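Long-range contacts in aminotransferase, class V family protein (Trichomonas vaginalis, PDB 5F8V), which probably catalyses the pyridoxal-phosphate-dependent transfer of an amino group between O-phospho-L-serine and 2-oxoglutarate in L-serine biosynthesis: residues Asn68-Val74 with Ser210-Lys216; Met218-Pro222 with Tyr233-Val237; Ala149-Asp155 with Ala172-Met178. The contacts are given in a common frame with arbitrary orientation. Residues are numbered along the deposited sequence.

Interaction 1: Asn68-Val74 with Ser210-Lys216; sequences NFNILFV and SVVIIRK
Strands 69-74 and 210-215 run antiparallel, their axes 4.5 Å apart at closest approach and their directions 163° apart. Asn70-Ile214, Leu72-Val212 and Val74-Ser210 are hydrogen-bonded pairs, each closed by two N-H...O bonds of 2.7-3.0 Å between N and O of its two residues; Phe69-Arg215, Ile71-Ile213 and Phe73-Val211 are non-hydrogen-bonded pairs. Beyond the last pair, Lys216 N donates a hydrogen bond to Asn68 O at 2.8 Å. One face carries Phe69, Ile71 and Phe73 beside Arg215, Ile213 and Val211. Phe69 (m) turns a ring face to Arg215 (chi1 t), whose CG lies 3.9 Å from the ring centroid (CH-pi). On the other face, Leu72 (m, t) places CD1 3.8 Å from Ile214 CD1, and Val74 CG2 meets Val212 CG2 at 3.7 Å. Strand 209-215 is the antiparallel member of the mixed fold type I aminotransferase sheet. Mostly apolar on both faces, the pair is buried between helix 46-63 (Ile71 face) and helices 78-89 and 233-238 (Leu72 face), with longer polar side chains clustered toward the Asn68-Lys216 end.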
loop_
_atom_site.group_PDB
_atom_site.type_symbol
_atom_site.label_atom_id
_atom_site.label_comp_id
_atom_site.label_asym_id
_atom_site.label_seq_id
_atom_site.Cartn_x
_atom_site.Cartn_y
_atom_site.Cartn_z
ATOM N N ASN A 68 1.231 -15.718 -21.574
ATOM C CA ASN A 68 2.624 -15.792 -21.072
ATOM C C ASN A 68 3.019 -14.648 -20.105
ATOM O O ASN A 68 4.193 -14.523 -19.752
ATOM C CB ASN A 68 3.636 -15.898 -22.229
ATOM C CG ASN A 68 3.608 -14.696 -23.156
ATOM O OD1 ASN A 68 2.547 -14.148 -23.423
ATOM N ND2 ASN A 68 4.763 -14.312 -23.682
ATOM N N PHE A 69 2.047 -13.838 -19.677
ATOM C CA PHE A 69 2.262 -12.805 -18.668
ATOM C C PHE A 69 1.444 -13.069 -17.413
ATOM O O PHE A 69 0.275 -13.396 -17.503
ATOM C CB PHE A 69 1.887 -11.437 -19.233
ATOM C CG PHE A 69 2.828 -10.945 -20.279
ATOM C CD1 PHE A 69 3.806 -10.002 -19.972
ATOM C CD2 PHE A 69 2.750 -11.429 -21.576
ATOM C CE1 PHE A 69 4.680 -9.542 -20.948
ATOM C CE2 PHE A 69 3.629 -10.984 -22.554
ATOM C CZ PHE A 69 4.597 -10.037 -22.237
ATOM N N ASN A 70 2.078 -12.927 -16.253
ATOM C CA ASN A 70 1.380 -12.852 -14.963
ATOM C C ASN A 70 0.916 -11.417 -14.693
ATOM O O ASN A 70 1.563 -10.469 -15.139
ATOM C CB ASN A 70 2.295 -13.271 -13.809
ATOM C CG ASN A 70 2.809 -14.692 -13.952
ATOM O OD1 ASN A 70 2.035 -15.641 -13.945
ATOM N ND2 ASN A 70 4.116 -14.838 -14.070
ATOM N N ILE A 71 -0.185 -11.274 -13.953
ATOM C CA ILE A 71 -0.707 -9.974 -13.537
ATOM C C ILE A 71 -0.679 -9.928 -12.017
ATOM O O ILE A 71 -1.228 -10.817 -11.357
ATOM C CB ILE A 71 -2.143 -9.725 -14.063
ATOM C CG1 ILE A 71 -2.169 -9.786 -15.600
ATOM C CG2 ILE A 71 -2.663 -8.366 -13.589
ATOM C CD1 ILE A 71 -3.558 -9.738 -16.213
ATOM N N LEU A 72 -0.030 -8.901 -11.461
ATOM C CA LEU A 72 0.037 -8.725 -10.006
ATOM C C LEU A 72 -0.640 -7.437 -9.569
ATOM O O LEU A 72 -0.552 -6.424 -10.242
ATOM C CB LEU A 72 1.495 -8.692 -9.527
ATOM C CG LEU A 72 2.440 -9.822 -9.929
ATOM C CD1 LEU A 72 3.776 -9.629 -9.229
ATOM C CD2 LEU A 72 1.874 -11.189 -9.587
ATOM N N PHE A 73 -1.330 -7.508 -8.439
ATOM C CA PHE A 73 -1.710 -6.343 -7.654
ATOM C C PHE A 73 -0.833 -6.410 -6.423
ATOM O O PHE A 73 -0.844 -7.426 -5.718
ATOM C CB PHE A 73 -3.174 -6.418 -7.226
ATOM C CG PHE A 73 -4.144 -6.316 -8.364
ATOM C CD1 PHE A 73 -4.436 -5.081 -8.929
ATOM C CD2 PHE A 73 -4.776 -7.451 -8.870
ATOM C CE1 PHE A 73 -5.337 -4.977 -9.981
ATOM C CE2 PHE A 73 -5.675 -7.351 -9.926
ATOM C CZ PHE A 73 -5.956 -6.117 -10.482
ATOM N N VAL A 74 -0.082 -5.343 -6.160
ATOM C CA VAL A 74 0.829 -5.294 -5.004
ATOM C C VAL A 74 0.655 -4.033 -4.167
ATOM O O VAL A 74 0.179 -3.009 -4.656
ATOM C CB VAL A 74 2.306 -5.431 -5.438
ATOM C CG1 VAL A 74 2.563 -6.855 -5.906
ATOM C CG2 VAL A 74 2.675 -4.426 -6.537
ATOM N N SER A 210 0.015 -0.805 -6.719
ATOM C CA SER A 210 0.520 -0.846 -8.092
ATOM C C SER A 210 0.108 -2.140 -8.787
ATOM O O SER A 210 -0.039 -3.190 -8.143
ATOM C CB SER A 210 2.051 -0.753 -8.121
ATOM O OG SER A 210 2.533 0.436 -7.518
ATOM N N VAL A 211 -0.067 -2.051 -10.104
ATOM C CA VAL A 211 -0.163 -3.219 -10.965
ATOM C C VAL A 211 1.224 -3.510 -11.516
ATOM O O VAL A 211 1.913 -2.596 -11.974
ATOM C CB VAL A 211 -1.170 -2.988 -12.117
ATOM C CG1 VAL A 211 -0.938 -3.938 -13.286
ATOM C CG2 VAL A 211 -2.589 -3.117 -11.586
ATOM N N VAL A 212 1.625 -4.783 -11.470
ATOM C CA VAL A 212 2.848 -5.235 -12.125
ATOM C C VAL A 212 2.475 -6.389 -13.058
ATOM O O VAL A 212 1.854 -7.367 -12.633
ATOM C CB VAL A 212 3.933 -5.671 -11.113
ATOM C CG1 VAL A 212 5.282 -5.798 -11.803
ATOM C CG2 VAL A 212 4.038 -4.681 -9.960
ATOM N N ILE A 213 2.833 -6.249 -14.331
ATOM C CA ILE A 213 2.567 -7.257 -15.353
ATOM C C ILE A 213 3.911 -7.771 -15.832
ATOM O O ILE A 213 4.723 -6.982 -16.322
ATOM C CB ILE A 213 1.759 -6.662 -16.526
ATOM C CG1 ILE A 213 0.355 -6.275 -16.038
ATOM C CG2 ILE A 213 1.682 -7.648 -17.693
ATOM C CD1 ILE A 213 -0.490 -5.533 -17.056
ATOM N N ILE A 214 4.143 -9.083 -15.698
ATOM C CA ILE A 214 5.480 -9.676 -15.902
ATOM C C ILE A 214 5.443 -10.855 -16.870
ATOM O O ILE A 214 4.626 -11.764 -16.707
ATOM C CB ILE A 214 6.088 -10.182 -14.570
ATOM C CG1 ILE A 214 6.021 -9.092 -13.491
ATOM C CG2 ILE A 214 7.532 -10.663 -14.785
ATOM C CD1 ILE A 214 6.332 -9.565 -12.087
ATOM N N ARG A 215 6.340 -10.845 -17.860
ATOM C CA ARG A 215 6.466 -11.962 -18.805
ATOM C C ARG A 215 7.084 -13.148 -18.042
ATOM O O ARG A 215 8.081 -12.974 -17.340
ATOM C CB ARG A 215 7.351 -11.561 -19.995
ATOM C CG ARG A 215 7.140 -12.391 -21.259
ATOM C CD ARG A 215 8.446 -12.633 -22.003
ATOM N NE ARG A 215 8.937 -11.511 -22.787
ATOM C CZ ARG A 215 10.218 -11.277 -23.086
ATOM N NH1 ARG A 215 11.200 -12.084 -22.676
ATOM N NH2 ARG A 215 10.523 -10.204 -23.810
ATOM N N LYS A 216 6.491 -14.333 -18.177
ATOM C CA LYS A 216 6.828 -15.485 -17.307
ATOM C C LYS A 216 8.294 -15.948 -17.297
ATOM O O LYS A 216 8.800 -16.312 -16.233
ATOM C CB LYS A 216 5.898 -16.678 -17.593
ATOM C CG LYS A 216 4.515 -16.492 -17.011
ATOM C CD LYS A 216 3.543 -17.568 -17.453
ATOM C CE LYS A 216 2.202 -17.363 -16.776
ATOM N NZ LYS A 216 1.150 -18.240 -17.346
#

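Interaction 2: Met218-Pro222 with Tyr233-Val237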
loop_
_atom_site.group_PDB
_atom_site.type_symbol
_atom_site.label_atom_id
_atom_site.label_comp_id
_atom_site.label_asym_id
_atom_site.label_seq_id
_atom_site.Cartn_x
_atom_site.Cartn_y
_atom_site.Cartn_z
ATOM N N MET A 218 10.882 -14.053 -17.600
ATOM C CA MET A 218 11.656 -13.067 -16.826
ATOM C C MET A 218 11.807 -13.496 -15.362
ATOM O O MET A 218 12.841 -13.252 -14.751
ATOM C CB MET A 218 11.021 -11.670 -16.891
ATOM C CG MET A 218 10.971 -11.054 -18.284
ATOM S SD MET A 218 12.593 -10.619 -18.930
ATOM C CE MET A 218 13.023 -9.221 -17.898
ATOM N N LEU A 219 10.781 -14.143 -14.811
ATOM C CA LEU A 219 10.830 -14.663 -13.445
ATOM C C LEU A 219 11.596 -15.983 -13.283
ATOM O O LEU A 219 11.864 -16.397 -12.152
ATOM C CB LEU A 219 9.417 -14.806 -12.889
ATOM C CG LEU A 219 8.676 -13.481 -12.709
ATOM C CD1 LEU A 219 7.258 -13.756 -12.244
ATOM C CD2 LEU A 219 9.396 -12.573 -11.719
ATOM N N GLU A 220 11.964 -16.629 -14.391
ATOM C CA GLU A 220 12.928 -17.736 -14.342
ATOM C C GLU A 220 14.339 -17.257 -13.930
ATOM O O GLU A 220 15.170 -18.063 -13.503
ATOM C CB GLU A 220 12.979 -18.490 -15.684
ATOM C CG GLU A 220 11.674 -19.198 -16.051
ATOM C CD GLU A 220 11.715 -19.920 -17.400
ATOM O OE1 GLU A 220 12.792 -20.006 -18.028
ATOM O OE2 GLU A 220 10.656 -20.414 -17.841
ATOM N N ARG A 221 14.599 -15.952 -14.039
ATOM C CA ARG A 221 15.890 -15.378 -13.638
ATOM C C ARG A 221 16.038 -15.416 -12.116
ATOM O O ARG A 221 15.041 -15.309 -11.400
ATOM C CB ARG A 221 16.022 -13.935 -14.135
ATOM C CG ARG A 221 15.937 -13.799 -15.647
ATOM C CD ARG A 221 16.013 -12.356 -16.086
ATOM N NE ARG A 221 16.037 -12.260 -17.546
ATOM C CZ ARG A 221 16.414 -11.187 -18.237
ATOM N NH1 ARG A 221 16.808 -10.070 -17.625
ATOM N NH2 ARG A 221 16.393 -11.230 -19.562
ATOM N N PRO A 222 17.279 -15.573 -11.617
ATOM C CA PRO A 222 17.469 -15.630 -10.167
ATOM C C PRO A 222 17.352 -14.240 -9.545
ATOM O O PRO A 222 17.870 -13.280 -10.108
ATOM C CB PRO A 222 18.893 -16.167 -10.026
ATOM C CG PRO A 222 19.592 -15.680 -11.246
ATOM C CD PRO A 222 18.561 -15.694 -12.342
ATOM N N TYR A 233 8.827 -11.072 -6.951
ATOM C CA TYR A 233 7.601 -11.229 -7.722
ATOM C C TYR A 233 7.202 -12.700 -7.923
ATOM O O TYR A 233 6.019 -12.989 -8.081
ATOM C CB TYR A 233 7.685 -10.505 -9.069
ATOM C CG TYR A 233 7.746 -8.979 -9.010
ATOM C CD1 TYR A 233 6.872 -8.234 -8.206
ATOM C CD2 TYR A 233 8.658 -8.277 -9.800
ATOM C CE1 TYR A 233 6.928 -6.839 -8.176
ATOM C CE2 TYR A 233 8.721 -6.890 -9.777
ATOM C CZ TYR A 233 7.859 -6.171 -8.973
ATOM O OH TYR A 233 7.943 -4.786 -8.978
ATOM N N ARG A 234 8.179 -13.611 -7.909
ATOM C CA ARG A 234 7.913 -15.062 -7.901
ATOM C C ARG A 234 7.050 -15.458 -6.713
ATOM O O ARG A 234 6.091 -16.211 -6.867
ATOM C CB ARG A 234 9.221 -15.863 -7.825
ATOM C CG ARG A 234 10.087 -15.753 -9.061
ATOM C CD ARG A 234 11.573 -15.856 -8.750
ATOM N NE ARG A 234 12.337 -15.189 -9.798
ATOM C CZ ARG A 234 12.484 -13.870 -9.922
ATOM N NH1 ARG A 234 11.944 -13.025 -9.038
ATOM N NH2 ARG A 234 13.195 -13.386 -10.934
ATOM N N ILE A 235 7.397 -14.941 -5.532
ATOM C CA ILE A 235 6.620 -15.193 -4.307
ATOM C C ILE A 235 5.178 -14.680 -4.467
ATOM O O ILE A 235 4.244 -15.360 -4.054
ATOM C CB ILE A 235 7.330 -14.630 -3.030
ATOM C CG1 ILE A 235 8.324 -15.652 -2.460
ATOM C CG2 ILE A 235 6.346 -14.304 -1.907
ATOM C CD1 ILE A 235 9.397 -16.102 -3.421
ATOM N N GLN A 236 5.004 -13.497 -5.067
ATOM C CA GLN A 236 3.662 -12.953 -5.344
ATOM C C GLN A 236 2.857 -13.865 -6.276
ATOM O O GLN A 236 1.717 -14.211 -5.973
ATOM C CB GLN A 236 3.736 -11.541 -5.959
ATOM C CG GLN A 236 4.242 -10.448 -5.026
ATOM C CD GLN A 236 3.360 -10.222 -3.812
ATOM O OE1 GLN A 236 2.165 -10.533 -3.820
ATOM N NE2 GLN A 236 3.950 -9.688 -2.752
ATOM N N VAL A 237 3.470 -14.257 -7.392
ATOM C CA VAL A 237 2.831 -15.141 -8.385
ATOM C C VAL A 237 2.437 -16.480 -7.739
ATOM O O VAL A 237 1.289 -16.914 -7.844
ATOM C CB VAL A 237 3.762 -15.377 -9.604
ATOM C CG1 VAL A 237 3.227 -16.474 -10.523
ATOM C CG2 VAL A 237 3.970 -14.079 -10.386
#
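In the large domain of fold type I aminotransferases one strand runs against the others; here that strand, 209-215, leads through a turn and a loop to helix 233-238. The turn, a beta turn closed by Arg221 N to Met218 O at 3.3 Å, docks against the first turn of the helix. The example illustrates how one arginine can fasten a turn through its carbonyls. Arg234 leaves the helix with chi1 m, an off-rotamer chi2 of 149°, chi3 t and chi4 of 77°, a bent path that carries the guanidinium to the turn. NH2 donates to Arg221 O at 2.7 Å, and two weak hydrogen bonds run from NE, to Leu219 O (2.7 Å) and to Arg221 O (3.1 Å). Leu219 CA lies over one guanidinium face, whereas Arg221 O sits near its plane. NH1 is held from another direction by a salt bridge to Asp232 and a hydrogen bond to Asn88. Arg221 extends away from the helix, and its NH1 reaches Ala149 O and Phe89 O. The apolar half of the contact belongs to Leu219 in the m,t rotamer. It spreads its two methyls over the helix: CD2 rests 3.8 Å from Tyr233 CB, and CD1 touches CG2 of Val237 (chi1 t), also at 3.8 Å.

Interaction 3: Ala149-Asp155 with Ala172-Met178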
loop_
_atom_site.group_PDB
_atom_site.type_symbol
_atom_site.label_atom_id
_atom_site.label_comp_id
_atom_site.label_asym_id
_atom_site.label_seq_id
_atom_site.Cartn_x
_atom_site.Cartn_y
_atom_site.Cartn_z
ATOM N N ALA A 149 20.383 -6.685 -19.041
ATOM C CA ALA A 149 19.301 -7.500 -18.498
ATOM C C ALA A 149 17.939 -7.003 -18.979
ATOM O O ALA A 149 16.990 -7.791 -19.130
ATOM C CB ALA A 149 19.348 -7.497 -16.973
ATOM N N TYR A 150 17.850 -5.692 -19.191
ATOM C CA TYR A 150 16.637 -5.058 -19.669
ATOM C C TYR A 150 16.927 -3.635 -20.145
ATOM O O TYR A 150 18.032 -3.105 -19.932
ATOM C CB TYR A 150 15.556 -5.057 -18.567
ATOM C CG TYR A 150 15.969 -4.464 -17.225
ATOM C CD1 TYR A 150 16.215 -5.281 -16.120
ATOM C CD2 TYR A 150 16.064 -3.080 -17.045
ATOM C CE1 TYR A 150 16.576 -4.743 -14.886
ATOM C CE2 TYR A 150 16.426 -2.531 -15.825
ATOM C CZ TYR A 150 16.673 -3.362 -14.746
ATOM O OH TYR A 150 17.027 -2.808 -13.545
ATOM N N PHE A 151 15.932 -3.053 -20.808
ATOM C CA PHE A 151 15.923 -1.661 -21.231
ATOM C C PHE A 151 14.753 -1.007 -20.494
ATOM O O PHE A 151 13.593 -1.302 -20.785
ATOM C CB PHE A 151 15.730 -1.563 -22.745
ATOM C CG PHE A 151 15.750 -0.158 -23.278
ATOM C CD1 PHE A 151 16.920 0.385 -23.803
ATOM C CD2 PHE A 151 14.595 0.623 -23.271
ATOM C CE1 PHE A 151 16.936 1.675 -24.309
ATOM C CE2 PHE A 151 14.605 1.910 -23.764
ATOM C CZ PHE A 151 15.779 2.442 -24.287
ATOM N N TYR A 152 15.065 -0.152 -19.526
ATOM C CA TYR A 152 14.049 0.500 -18.701
ATOM C C TYR A 152 13.726 1.874 -19.260
ATOM O O TYR A 152 14.635 2.619 -19.633
ATOM C CB TYR A 152 14.534 0.633 -17.257
ATOM C CG TYR A 152 13.516 1.268 -16.333
ATOM C CD1 TYR A 152 13.305 2.654 -16.329
ATOM C CD2 TYR A 152 12.755 0.486 -15.463
ATOM C CE1 TYR A 152 12.363 3.232 -15.501
ATOM C CE2 TYR A 152 11.821 1.064 -14.621
ATOM C CZ TYR A 152 11.636 2.431 -14.646
ATOM O OH TYR A 152 10.715 2.998 -13.823
ATOM N N TYR A 153 12.437 2.216 -19.298
ATOM C CA TYR A 153 12.006 3.571 -19.679
ATOM C C TYR A 153 10.614 3.916 -19.187
ATOM O O TYR A 153 9.840 3.040 -18.819
ATOM C CB TYR A 153 12.083 3.774 -21.193
ATOM C CG TYR A 153 10.875 3.323 -21.993
ATOM C CD1 TYR A 153 10.670 1.980 -22.293
ATOM C CD2 TYR A 153 9.957 4.250 -22.484
ATOM C CE1 TYR A 153 9.569 1.567 -23.046
ATOM C CE2 TYR A 153 8.869 3.848 -23.239
ATOM C CZ TYR A 153 8.678 2.498 -23.516
ATOM O OH TYR A 153 7.593 2.119 -24.269
ATOM N N CYS A 154 10.316 5.209 -19.209
ATOM C CA CYS A 154 9.029 5.743 -18.778
ATOM C C CYS A 154 8.202 6.109 -20.001
ATOM O O CYS A 154 8.582 6.985 -20.790
ATOM C CB CYS A 154 9.235 6.975 -17.912
ATOM S SG CYS A 154 7.710 7.582 -17.197
ATOM N N ASP A 155 7.077 5.430 -20.168
ATOM C CA ASP A 155 6.252 5.640 -21.352
ATOM C C ASP A 155 5.635 7.040 -21.382
ATOM O O ASP A 155 5.468 7.605 -22.456
ATOM C CB ASP A 155 5.162 4.570 -21.448
ATOM C CG ASP A 155 4.667 4.376 -22.860
ATOM O OD1 ASP A 155 5.499 4.200 -23.766
ATOM O OD2 ASP A 155 3.443 4.397 -23.065
ATOM N N ALA A 172 17.254 -5.840 -25.747
ATOM C CA ALA A 172 16.838 -6.319 -24.426
ATOM C C ALA A 172 15.324 -6.151 -24.213
ATOM O O ALA A 172 14.697 -5.298 -24.860
ATOM C CB ALA A 172 17.618 -5.616 -23.326
ATOM N N PRO A 173 14.732 -6.977 -23.326
ATOM C CA PRO A 173 13.306 -6.813 -23.027
ATOM C C PRO A 173 13.002 -5.488 -22.322
ATOM O O PRO A 173 13.813 -5.000 -21.533
ATOM C CB PRO A 173 12.977 -8.014 -22.124
ATOM C CG PRO A 173 14.287 -8.540 -21.659
ATOM C CD PRO A 173 15.281 -8.209 -22.729
ATOM N N LEU A 174 11.846 -4.919 -22.630
ATOM C CA LEU A 174 11.457 -3.607 -22.114
ATOM C C LEU A 174 10.882 -3.734 -20.719
ATOM O O LEU A 174 10.084 -4.648 -20.442
ATOM C CB LEU A 174 10.406 -2.966 -23.018
ATOM C CG LEU A 174 10.811 -2.683 -24.469
ATOM C CD1 LEU A 174 9.571 -2.389 -25.297
ATOM C CD2 LEU A 174 11.810 -1.540 -24.557
ATOM N N ILE A 175 11.288 -2.821 -19.843
ATOM C CA ILE A 175 10.623 -2.634 -18.560
ATOM C C ILE A 175 10.094 -1.205 -18.555
ATOM O O ILE A 175 10.884 -0.260 -18.610
ATOM C CB ILE A 175 11.562 -2.886 -17.370
ATOM C CG1 ILE A 175 12.030 -4.350 -17.404
ATOM C CG2 ILE A 175 10.837 -2.560 -16.069
ATOM C CD1 ILE A 175 12.798 -4.823 -16.202
ATOM N N ILE A 176 8.770 -1.065 -18.483
ATOM C CA ILE A 176 8.107 0.183 -18.803
ATOM C C ILE A 176 7.317 0.728 -17.606
ATOM O O ILE A 176 6.419 0.052 -17.076
ATOM C CB ILE A 176 7.164 0.037 -20.028
ATOM C CG1 ILE A 176 7.824 -0.808 -21.132
ATOM C CG2 ILE A 176 6.757 1.406 -20.543
ATOM C CD1 ILE A 176 7.070 -0.867 -22.442
ATOM N N ASP A 177 7.652 1.947 -17.185
ATOM C CA ASP A 177 6.828 2.670 -16.198
ATOM C C ASP A 177 5.693 3.352 -16.944
ATOM O O ASP A 177 5.908 4.348 -17.651
ATOM C CB ASP A 177 7.658 3.689 -15.414
ATOM C CG ASP A 177 6.855 4.414 -14.318
ATOM O OD1 ASP A 177 5.661 4.127 -14.098
ATOM O OD2 ASP A 177 7.443 5.284 -13.665
ATOM N N MET A 178 4.489 2.801 -16.776
ATOM C CA MET A 178 3.281 3.350 -17.361
ATOM C C MET A 178 2.370 3.951 -16.301
ATOM O O MET A 178 1.135 3.958 -16.455
ATOM C CB MET A 178 2.553 2.241 -18.106
ATOM C CG MET A 178 3.316 1.741 -19.321
ATOM S SD MET A 178 2.250 0.622 -20.241
ATOM C CE MET A 178 3.100 0.549 -21.822
HETATM O O HOH W 1 10.323 5.637 -14.113
#
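Ile175, in the m,t rotamer, lays CD1 over the face of the Tyr150 ring, 3.6 Å from its centroid, while its CG2 reaches Tyr152 CD2 at 3.7 Å. A similar CH-pi contact forms on the other face of the sheet, where Ile176 CG2 stands 4.0 Å from the centroid of Tyr153. That ring owes its position to a chi1 of 86°, and Tyr153 OH donates to Asp155 OD1 at 3.0 Å; Asp155 OD2 is held by Asn181 and by a salt bridge to Arg185. Between these two faces runs a regular parallel pairing, each strand bonding through alternate residues: Phe151 N to Pro173 O (3.0 Å), Ile175 N to Phe151 O (2.9 Å), Tyr153 N to Ile175 O (3.0 Å), Asp177 N to Tyr153 O (2.9 Å) and Asp155 N to Asp177 O (3.0 Å). The connection between the strands contains no helix, so this is not a beta-alpha-beta unit. At the C-terminal end, one water joins Tyr152 OH (2.7 Å) and Asp177 OD2 (2.9 Å), donating to the carboxylate; Asp177 OD1 is hydrogen-bonded to Ser179 OG, and OD2 lies near N1 of the cofactor bound as modified Lys202. Strands 95-98 and 193-199 flank the pair in the sheet. Helices 78-89 and 103-115 cover the face of Tyr152, and loop residues Phe164, Phe167 and Pro168 pack around Tyr153 on the other.

Interactions 1 and 3 belong to one mixed sheet, with strand 193-199 between their strands and centres 14 Å apart; along the chain, interaction 3 is nested inside the loop closed by interaction 1. Interaction 2 adds cover to interaction 1, its centre 10 Å away: Tyr233 CG lies 3.4 Å from Ile214 CD1, and Val237 CG2 lies 3.7 Å from Leu72 CD2. It also reaches interaction 3, 17 Å off between centres, through a probable hydrogen bond of 2.7 Å from Arg221 NH1 to Ala149 O. The cofactor is met at the opposite end of 172-178 from Pro173: Asp177 OD2 lies close to N1 of the pyridoxal-phosphate-modified Lys202, where fold type I enzymes characteristically place an aspartate.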